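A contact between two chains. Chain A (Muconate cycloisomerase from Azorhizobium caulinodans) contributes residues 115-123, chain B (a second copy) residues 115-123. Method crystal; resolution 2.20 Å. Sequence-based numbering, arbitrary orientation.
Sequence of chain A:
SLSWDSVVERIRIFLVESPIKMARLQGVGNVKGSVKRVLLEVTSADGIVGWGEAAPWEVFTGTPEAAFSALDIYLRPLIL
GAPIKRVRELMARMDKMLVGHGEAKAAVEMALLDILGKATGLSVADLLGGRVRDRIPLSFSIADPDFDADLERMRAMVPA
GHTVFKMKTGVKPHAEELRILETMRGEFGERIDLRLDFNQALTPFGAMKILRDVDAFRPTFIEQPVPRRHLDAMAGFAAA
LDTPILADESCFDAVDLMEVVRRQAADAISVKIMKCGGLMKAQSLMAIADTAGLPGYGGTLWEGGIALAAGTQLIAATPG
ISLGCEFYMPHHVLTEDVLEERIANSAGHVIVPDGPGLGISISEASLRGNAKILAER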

ATOM      1  N   ILE A 115       3.349  45.392 -19.463  1.00 54.40           N
ATOM      2  CA  ILE A 115       2.413  46.412 -19.910  1.00 55.10           C
ATOM      3  C   ILE A 115       1.388  46.747 -18.833  1.00 54.19           C
ATOM      4  O   ILE A 115       1.202  47.903 -18.491  1.00 54.53           O
ATOM      5  CB  ILE A 115       1.653  45.988 -21.177  1.00 56.15           C
ATOM      6  CG1 ILE A 115       2.582  45.909 -22.390  1.00 57.27           C
ATOM      7  CG2 ILE A 115       0.548  46.970 -21.472  1.00 56.72           C
ATOM      8  CD1 ILE A 115       1.837  45.502 -23.680  1.00 58.01           C
ATOM      9  N   LEU A 116       0.726  45.722 -18.304  1.00 53.53           N
ATOM     10  CA  LEU A 116      -0.291  45.902 -17.252  1.00 52.59           C
ATOM     11  C   LEU A 116       0.276  46.650 -16.051  1.00 52.26           C
ATOM     12  O   LEU A 116      -0.359  47.559 -15.508  1.00 52.34           O
ATOM     13  CB  LEU A 116      -0.825  44.540 -16.803  1.00 51.10           C
ATOM     14  CG  LEU A 116      -1.968  44.530 -15.797  1.00 50.64           C
ATOM     15  CD1 LEU A 116      -3.165  45.347 -16.293  1.00 53.92           C
ATOM     16  CD2 LEU A 116      -2.388  43.058 -15.512  1.00 49.31           C
ATOM     17  N   GLY A 117       1.488  46.280 -15.658  1.00 51.13           N
ATOM     18  CA  GLY A 117       2.169  46.960 -14.576  1.00 51.54           C
ATOM     19  C   GLY A 117       2.420  48.440 -14.852  1.00 53.17           C
ATOM     20  O   GLY A 117       2.142  49.294 -13.999  1.00 53.17           O
ATOM     21  N   LYS A 118       2.964  48.739 -16.034  1.00 54.85           N
ATOM     22  CA  LYS A 118       3.268  50.119 -16.420  1.00 56.90           C
ATOM     23  C   LYS A 118       2.009  50.958 -16.538  1.00 57.60           C
ATOM     24  O   LYS A 118       2.038  52.149 -16.282  1.00 58.78           O
ATOM     25  CB  LYS A 118       4.019  50.173 -17.755  1.00 58.41           C
ATOM     26  CG  LYS A 118       5.458  49.659 -17.709  1.00 60.01           C
ATOM     27  CD  LYS A 118       6.124  49.879 -19.051  1.00 62.91           C
ATOM     28  CE  LYS A 118       7.344  49.010 -19.221  1.00 63.39           C
ATOM     29  NZ  LYS A 118       7.938  49.304 -20.552  1.00 65.96           N
ATOM     30  N   ALA A 119       0.914  50.329 -16.960  1.00 57.08           N
ATOM     31  CA  ALA A 119      -0.366  51.031 -17.152  1.00 57.55           C
ATOM     32  C   ALA A 119      -0.987  51.383 -15.807  1.00 57.32           C
ATOM     33  O   ALA A 119      -1.740  52.328 -15.707  1.00 58.14           O
ATOM     34  CB  ALA A 119      -1.333  50.160 -17.975  1.00 56.86           C
ATOM     35  N   THR A 120      -0.660  50.625 -14.763  1.00 56.22           N
ATOM     36  CA  THR A 120      -1.323  50.783 -13.485  1.00 56.32           C
ATOM     37  C   THR A 120      -0.417  51.261 -12.355  1.00 57.30           C
ATOM     38  O   THR A 120      -0.889  51.431 -11.230  1.00 57.79           O
ATOM     39  CB  THR A 120      -1.952  49.444 -13.073  1.00 55.50           C
ATOM     40  OG1 THR A 120      -0.965  48.402 -13.138  1.00 53.51           O
ATOM     41  CG2 THR A 120      -3.096  49.111 -14.001  1.00 55.34           C
ATOM     42  N   GLY A 121       0.872  51.475 -12.640  1.00 57.80           N
ATOM     43  CA  GLY A 121       1.844  51.838 -11.610  1.00 57.40           C
ATOM     44  C   GLY A 121       2.221  50.712 -10.667  1.00 56.09           C
ATOM     45  O   GLY A 121       2.593  50.959  -9.520  1.00 57.06           O
ATOM     46  N   LEU A 122       2.126  49.470 -11.137  1.00 54.04           N
ATOM     47  CA  LEU A 122       2.436  48.309 -10.320  1.00 52.10           C
ATOM     48  C   LEU A 122       3.576  47.520 -10.937  1.00 50.99           C
ATOM     49  O   LEU A 122       3.680  47.415 -12.160  1.00 50.71           O
ATOM     50  CB  LEU A 122       1.209  47.383 -10.215  1.00 50.92           C
ATOM     51  CG  LEU A 122       0.029  47.883  -9.373  1.00 52.52           C
ATOM     52  CD1 LEU A 122      -1.148  46.872  -9.449  1.00 50.78           C
ATOM     53  CD2 LEU A 122       0.450  48.145  -7.920  1.00 53.19           C
ATOM     54  N   SER A 123       4.415  46.940 -10.090  1.00 50.01           N
ATOM     55  CA  SER A 123       5.374  45.951 -10.546  1.00 49.35           C
ATOM     56  C   SER A 123       4.688  44.601 -10.811  1.00 48.92           C
ATOM     57  O   SER A 123       3.544  44.350 -10.388  1.00 48.18           O
ATOM     58  CB  SER A 123       6.446  45.743  -9.495  1.00 49.21           C
ATOM     59  OG  SER A 123       5.904  45.147  -8.331  1.00 47.54           O
TER
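Chain B (115-123) ILGKATGLS

Two copies of the same helix end meet across an exact two-fold axis in a small, mainly apolar packing contact, threonine against threonine, with the leucines packed beside them, further along the axis, and no hydrogen bond from one stretch to the other. Chain B repeats the conformation of chain A: residues 115-120 are the last part of a helix that begins earlier in the chain, Gly B121 leaves helical phi/psi with a positive phi (72/27), and Leu B122 and Ser B123 continue in extended conformation (-119/145 and -76/167). The chain thus turns at the glycine, a residue that positive phi by itself favors, and Leu B122 N returns to Gly B117 O in a 2.9 Å hydrogen bond that holds the turn against the helix end.

The two-fold brings the helices together at their C-terminal ends, while Ile A115 and Ile B115 lie far from the contact. The backbones come nearest at CA of Thr A120 and CA of Thr B120, 5.1 Å apart. Both threonines point toward the other chain, and CB of Thr A120 and CB of Thr B120 lie 4.0 Å apart. Thr A120 CG2 rests 3.4 Å from Thr B120 O, a van der Waals contact of a methyl with a carbonyl oxygen. The hydroxyl is occupied within its own chain: with chi1 in the p well (52°), Thr B120 OG1 donates to Leu B116 O at 2.6 Å, one turn back along the helix, as Thr A120 OG1 does to Leu A116 O at the same distance.

Leu B122 points toward chain A and, in the mt rotamer, lays its branched end over the threonine and leucine there. Leu B122 CG sits 3.8 Å from Thr A120 CG2, Leu B122 CD2 4.1 Å from Leu A116 CD1, and Leu B122 CD1 4.0 Å from Leu A122 CD1, so Leu A122 and Leu B122 also touch each other. The symmetry returns each mixed pair: Leu A122 CG is 3.8 Å from Thr B120 CG2, and Leu A122 CD2 is 4.1 Å from Leu B116 CD1. Leu B116 leaves its backbone sideways to chain A, but its end comes nearer, which is how it reaches Leu A122.

Together the stretches bury 275 Å², nearly all of it on Leu A116, Thr A120 and Leu A122 and their mates Leu B116, Thr B120 and Leu B122. Ile B115, Lys B118 and Ser B123 stay out of reach of chain A; Lys B118 NZ and Ser B123 OG are hydrogen-bonded elsewhere in the structure.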

ATOM      1  N   ILE B 115      -8.946  48.646  -1.983  1.00 54.40           N
ATOM      2  CA  ILE B 115      -8.142  49.858  -2.045  1.00 55.10           C
ATOM      3  C   ILE B 115      -7.134  49.808  -3.186  1.00 54.19           C
ATOM      4  O   ILE B 115      -7.071  50.716  -3.999  1.00 54.53           O
ATOM      5  CB  ILE B 115      -7.372  50.112  -0.739  1.00 56.15           C
ATOM      6  CG1 ILE B 115      -8.317  50.461   0.412  1.00 57.27           C
ATOM      7  CG2 ILE B 115      -6.393  51.243  -0.926  1.00 56.72           C
ATOM      8  CD1 ILE B 115      -7.565  50.738   1.732  1.00 58.01           C
ATOM      9  N   LEU B 116      -6.347  48.737  -3.238  1.00 53.53           N
ATOM     10  CA  LEU B 116      -5.330  48.558  -4.289  1.00 52.59           C
ATOM     11  C   LEU B 116      -5.948  48.645  -5.682  1.00 52.26           C
ATOM     12  O   LEU B 116      -5.405  49.294  -6.580  1.00 52.34           O
ATOM     13  CB  LEU B 116      -4.635  47.206  -4.120  1.00 51.10           C
ATOM     14  CG  LEU B 116      -3.473  46.890  -5.052  1.00 50.64           C
ATOM     15  CD1 LEU B 116      -2.389  47.971  -4.988  1.00 53.92           C
ATOM     16  CD2 LEU B 116      -2.883  45.498  -4.683  1.00 49.31           C
ATOM     17  N   GLY B 117      -7.100  48.006  -5.844  1.00 51.13           N
ATOM     18  CA  GLY B 117      -7.825  48.071  -7.097  1.00 51.54           C
ATOM     19  C   GLY B 117      -8.248  49.486  -7.481  1.00 53.17           C
ATOM     20  O   GLY B 117      -8.046  49.913  -8.625  1.00 53.17           O
ATOM     21  N   LYS B 118      -8.852  50.203  -6.531  1.00 54.85           N
ATOM     22  CA  LYS B 118      -9.320  51.571  -6.771  1.00 56.90           C
ATOM     23  C   LYS B 118      -8.167  52.514  -7.059  1.00 57.60           C
ATOM     24  O   LYS B 118      -8.323  53.466  -7.804  1.00 58.78           O
ATOM     25  CB  LYS B 118     -10.106  52.111  -5.571  1.00 58.41           C
ATOM     26  CG  LYS B 118     -11.477  51.469  -5.354  1.00 60.01           C
ATOM     27  CD  LYS B 118     -12.197  52.171  -4.221  1.00 62.91           C
ATOM     28  CE  LYS B 118     -13.316  51.329  -3.661  1.00 63.39           C
ATOM     29  NZ  LYS B 118     -13.973  52.100  -2.573  1.00 65.96           N
ATOM     30  N   ALA B 119      -7.019  52.257  -6.435  1.00 57.08           N
ATOM     31  CA  ALA B 119      -5.832  53.112  -6.599  1.00 57.55           C
ATOM     32  C   ALA B 119      -5.220  52.916  -7.979  1.00 57.32           C
ATOM     33  O   ALA B 119      -4.576  53.804  -8.497  1.00 58.14           O
ATOM     34  CB  ALA B 119      -4.794  52.798  -5.505  1.00 56.86           C
ATOM     35  N   THR B 120      -5.433  51.750  -8.584  1.00 56.22           N
ATOM     36  CA  THR B 120      -4.759  51.414  -9.821  1.00 56.32           C
ATOM     37  C   THR B 120      -5.684  51.252 -11.023  1.00 57.30           C
ATOM     38  O   THR B 120      -5.206  50.971 -12.123  1.00 57.79           O
ATOM     39  CB  THR B 120      -3.973  50.109  -9.630  1.00 55.50           C
ATOM     40  OG1 THR B 120      -4.838  49.093  -9.096  1.00 53.51           O
ATOM     41  CG2 THR B 120      -2.823  50.341  -8.679  1.00 55.34           C
ATOM     42  N   GLY B 121      -6.996  51.421 -10.826  1.00 57.80           N
ATOM     43  CA  GLY B 121      -7.976  51.191 -11.886  1.00 57.40           C
ATOM     44  C   GLY B 121      -8.199  49.733 -12.240  1.00 56.09           C
ATOM     45  O   GLY B 121      -8.567  49.417 -13.371  1.00 57.06           O
ATOM     46  N   LEU B 122      -7.977  48.836 -11.281  1.00 54.04           N
ATOM     47  CA  LEU B 122      -8.133  47.409 -11.508  1.00 52.10           C
ATOM     48  C   LEU B 122      -9.192  46.841 -10.582  1.00 50.99           C
ATOM     49  O   LEU B 122      -9.315  47.264  -9.432  1.00 50.71           O
ATOM     50  CB  LEU B 122      -6.807  46.674 -11.235  1.00 50.92           C
ATOM     51  CG  LEU B 122      -5.670  46.890 -12.241  1.00 52.52           C
ATOM     52  CD1 LEU B 122      -4.388  46.151 -11.765  1.00 50.78           C
ATOM     53  CD2 LEU B 122      -6.080  46.448 -13.653  1.00 53.19           C
ATOM     54  N   SER B 123      -9.938  45.862 -11.074  1.00 50.01           N
ATOM     55  CA  SER B 123     -10.791  45.065 -10.211  1.00 49.35           C
ATOM     56  C   SER B 123      -9.964  44.049  -9.406  1.00 48.92           C
ATOM     57  O   SER B 123      -8.789  43.771  -9.708  1.00 48.18           O
ATOM     58  CB  SER B 123     -11.805  44.304 -11.041  1.00 49.21           C
ATOM     59  OG  SER B 123     -11.169  43.329 -11.847  1.00 47.54           O
TER